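Local coordinates for carbohydrate-binding module family 14 protein (PDB 4Z4A), which probably binds chitin as a fungal avirulence effector of the Avr4 type and is probably recognised by the tomato receptor Cf-4, at residues Asp43-Ser48 with Leu79-Asn84. Sequence-based numbering, arbitrary orientation.
Sequences DCLYPS and LLWNDN. With EDO (1,2-ethanediol), chain K; EDO (1,2-ethanediol), chain R.
Between the two antiparallel sheets of this chitin-binding domain, W81 of strand 80-82 packs against the side chains of L45 and P47 and the backbone of Y46, all of segment 43-48. No hydrogen bond joins the two segments. The indole N-H is held from its own segment: NE1 of W81 donates to OD1 of D83, just past the strand, at 2.9 Å. The bond is nearly straight (163°), close to the ring plane, and reaches OD1 on the anti side of the carboxylate. CG of W81 is anti to the backbone N (chi1 -169°), which carries the ring toward 43-48. P47 meets the pyrrole part obliquely, its CB 4.0 Å from CD1 of W81. CB of L45 lies 4.2 Å from CZ2 of W81. O of Y46 sits 3.9 Å above the indole plane, toward the rim.

The fold is that of the CBM14 (peritrophin-A) family: a three-stranded sheet, with 45-48 at one edge, followed by a two-stranded hairpin, 80-82 with 87-89. W81 also stacks on Y55 of strand 54-60. CD of P47 comes within 3.4 Å of OD1 of D83. That oxygen forms a salt bridge with K86, whose NZ also bonds O of L45. OD2 of D83 accepts a hydrogen bond from a 1,2-ethanediol.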
# COMPACT_ATOMS: atom_id res chain seq x y z
N ASP B 43 2.02 3.44 6.93
CA ASP B 43 1.53 2.94 8.19
C ASP B 43 1.02 1.52 8.10
O ASP B 43 0.44 1.14 7.08
CB ASP B 43 0.39 3.83 8.68
CG ASP B 43 0.82 5.23 9.07
OD1 ASP B 43 1.98 5.43 9.53
OD2 ASP B 43 -0.05 6.10 9.02
N CYS B 44 1.18 0.76 9.20
CA CYS B 44 0.51 -0.53 9.36
C CYS B 44 1.01 -1.55 8.32
O CYS B 44 0.30 -2.46 7.91
CB CYS B 44 -1.00 -0.34 9.29
SG CYS B 44 -1.60 0.84 10.52
N LEU B 45 2.29 -1.38 7.96
CA LEU B 45 3.00 -2.35 7.13
C LEU B 45 4.14 -2.95 7.91
O LEU B 45 4.92 -2.23 8.56
CB LEU B 45 3.53 -1.68 5.85
CG LEU B 45 2.52 -1.07 4.88
CD1 LEU B 45 3.18 -0.33 3.75
CD2 LEU B 45 1.66 -2.18 4.34
N TYR B 46 4.31 -4.27 7.77
CA TYR B 46 5.24 -5.04 8.60
C TYR B 46 5.88 -6.14 7.76
O TYR B 46 5.29 -6.60 6.81
CB TYR B 46 4.47 -5.70 9.76
CG TYR B 46 3.55 -4.77 10.53
CD1 TYR B 46 2.22 -4.58 10.12
CD2 TYR B 46 3.99 -4.05 11.64
CE1 TYR B 46 1.37 -3.73 10.80
CE2 TYR B 46 3.15 -3.19 12.30
CZ TYR B 46 1.83 -3.04 11.88
OH TYR B 46 0.98 -2.17 12.52
N PRO B 47 7.08 -6.58 8.14
CA PRO B 47 7.66 -7.76 7.57
C PRO B 47 6.79 -8.98 7.90
O PRO B 47 6.08 -8.95 8.91
CB PRO B 47 9.03 -7.88 8.23
CG PRO B 47 9.10 -6.84 9.27
CD PRO B 47 7.90 -5.97 9.20
N SER B 48 6.83 -9.97 7.05
CA SER B 48 6.25 -11.27 7.36
C SER B 48 7.32 -12.13 8.02
O SER B 48 8.38 -12.35 7.42
CB SER B 48 5.75 -11.95 6.11
OG SER B 48 5.54 -13.33 6.36
N LEU B 79 11.14 -9.90 -6.11
CA LEU B 79 11.30 -8.77 -5.20
C LEU B 79 11.16 -9.27 -3.78
O LEU B 79 10.47 -10.27 -3.53
CB LEU B 79 10.26 -7.69 -5.52
CG LEU B 79 10.25 -7.11 -6.93
CD1 LEU B 79 9.25 -5.96 -7.03
CD2 LEU B 79 11.64 -6.64 -7.33
N LEU B 80 11.84 -8.59 -2.87
CA LEU B 80 11.88 -8.95 -1.48
C LEU B 80 11.46 -7.72 -0.68
O LEU B 80 11.65 -6.59 -1.10
CB LEU B 80 13.30 -9.35 -1.06
CG LEU B 80 13.89 -10.58 -1.78
CD1 LEU B 80 15.24 -10.85 -1.16
CD2 LEU B 80 12.97 -11.80 -1.77
N TRP B 81 10.96 -7.96 0.52
CA TRP B 81 10.61 -6.84 1.41
C TRP B 81 11.80 -6.01 1.85
O TRP B 81 12.85 -6.56 2.23
CB TRP B 81 9.92 -7.36 2.63
CG TRP B 81 9.29 -6.27 3.48
CD1 TRP B 81 9.61 -5.97 4.76
CD2 TRP B 81 8.22 -5.38 3.11
NE1 TRP B 81 8.82 -4.95 5.23
CE2 TRP B 81 7.93 -4.60 4.24
CE3 TRP B 81 7.43 -5.24 1.95
CZ2 TRP B 81 6.92 -3.62 4.22
CZ3 TRP B 81 6.45 -4.28 1.94
CH2 TRP B 81 6.19 -3.49 3.08
N ASN B 82 11.62 -4.69 1.80
CA ASN B 82 12.63 -3.73 2.25
C ASN B 82 11.89 -2.90 3.30
O ASN B 82 11.15 -1.97 2.96
CB ASN B 82 13.10 -2.85 1.12
CG ASN B 82 13.99 -1.70 1.54
OD1 ASN B 82 14.21 -1.39 2.73
ND2 ASN B 82 14.43 -0.94 0.57
N ASP B 83 12.07 -3.30 4.55
CA ASP B 83 11.38 -2.60 5.65
C ASP B 83 11.81 -1.17 5.91
O ASP B 83 11.03 -0.41 6.55
CB ASP B 83 11.52 -3.41 6.93
CG ASP B 83 10.37 -3.16 7.90
OD1 ASP B 83 9.18 -3.31 7.56
OD2 ASP B 83 10.70 -2.78 9.04
N ASN B 84 12.98 -0.77 5.44
CA ASN B 84 13.44 0.62 5.53
C ASN B 84 12.52 1.59 4.79
O ASN B 84 12.27 2.70 5.26
CB ASN B 84 14.86 0.79 5.00
CG ASN B 84 15.86 -0.02 5.80
OD1 ASN B 84 16.69 -0.76 5.24
ND2 ASN B 84 15.73 0.04 7.08
C1 EDO K . 3.27 3.60 12.47
O1 EDO K . 3.73 4.18 11.26
C2 EDO K . 2.07 2.73 12.16
O2 EDO K . 2.40 1.56 11.45
C1 EDO R . 12.79 -5.34 10.72
O1 EDO R . 12.83 -3.91 10.73
C2 EDO R . 12.97 -5.88 9.32
O2 EDO R . 13.13 -7.30 9.39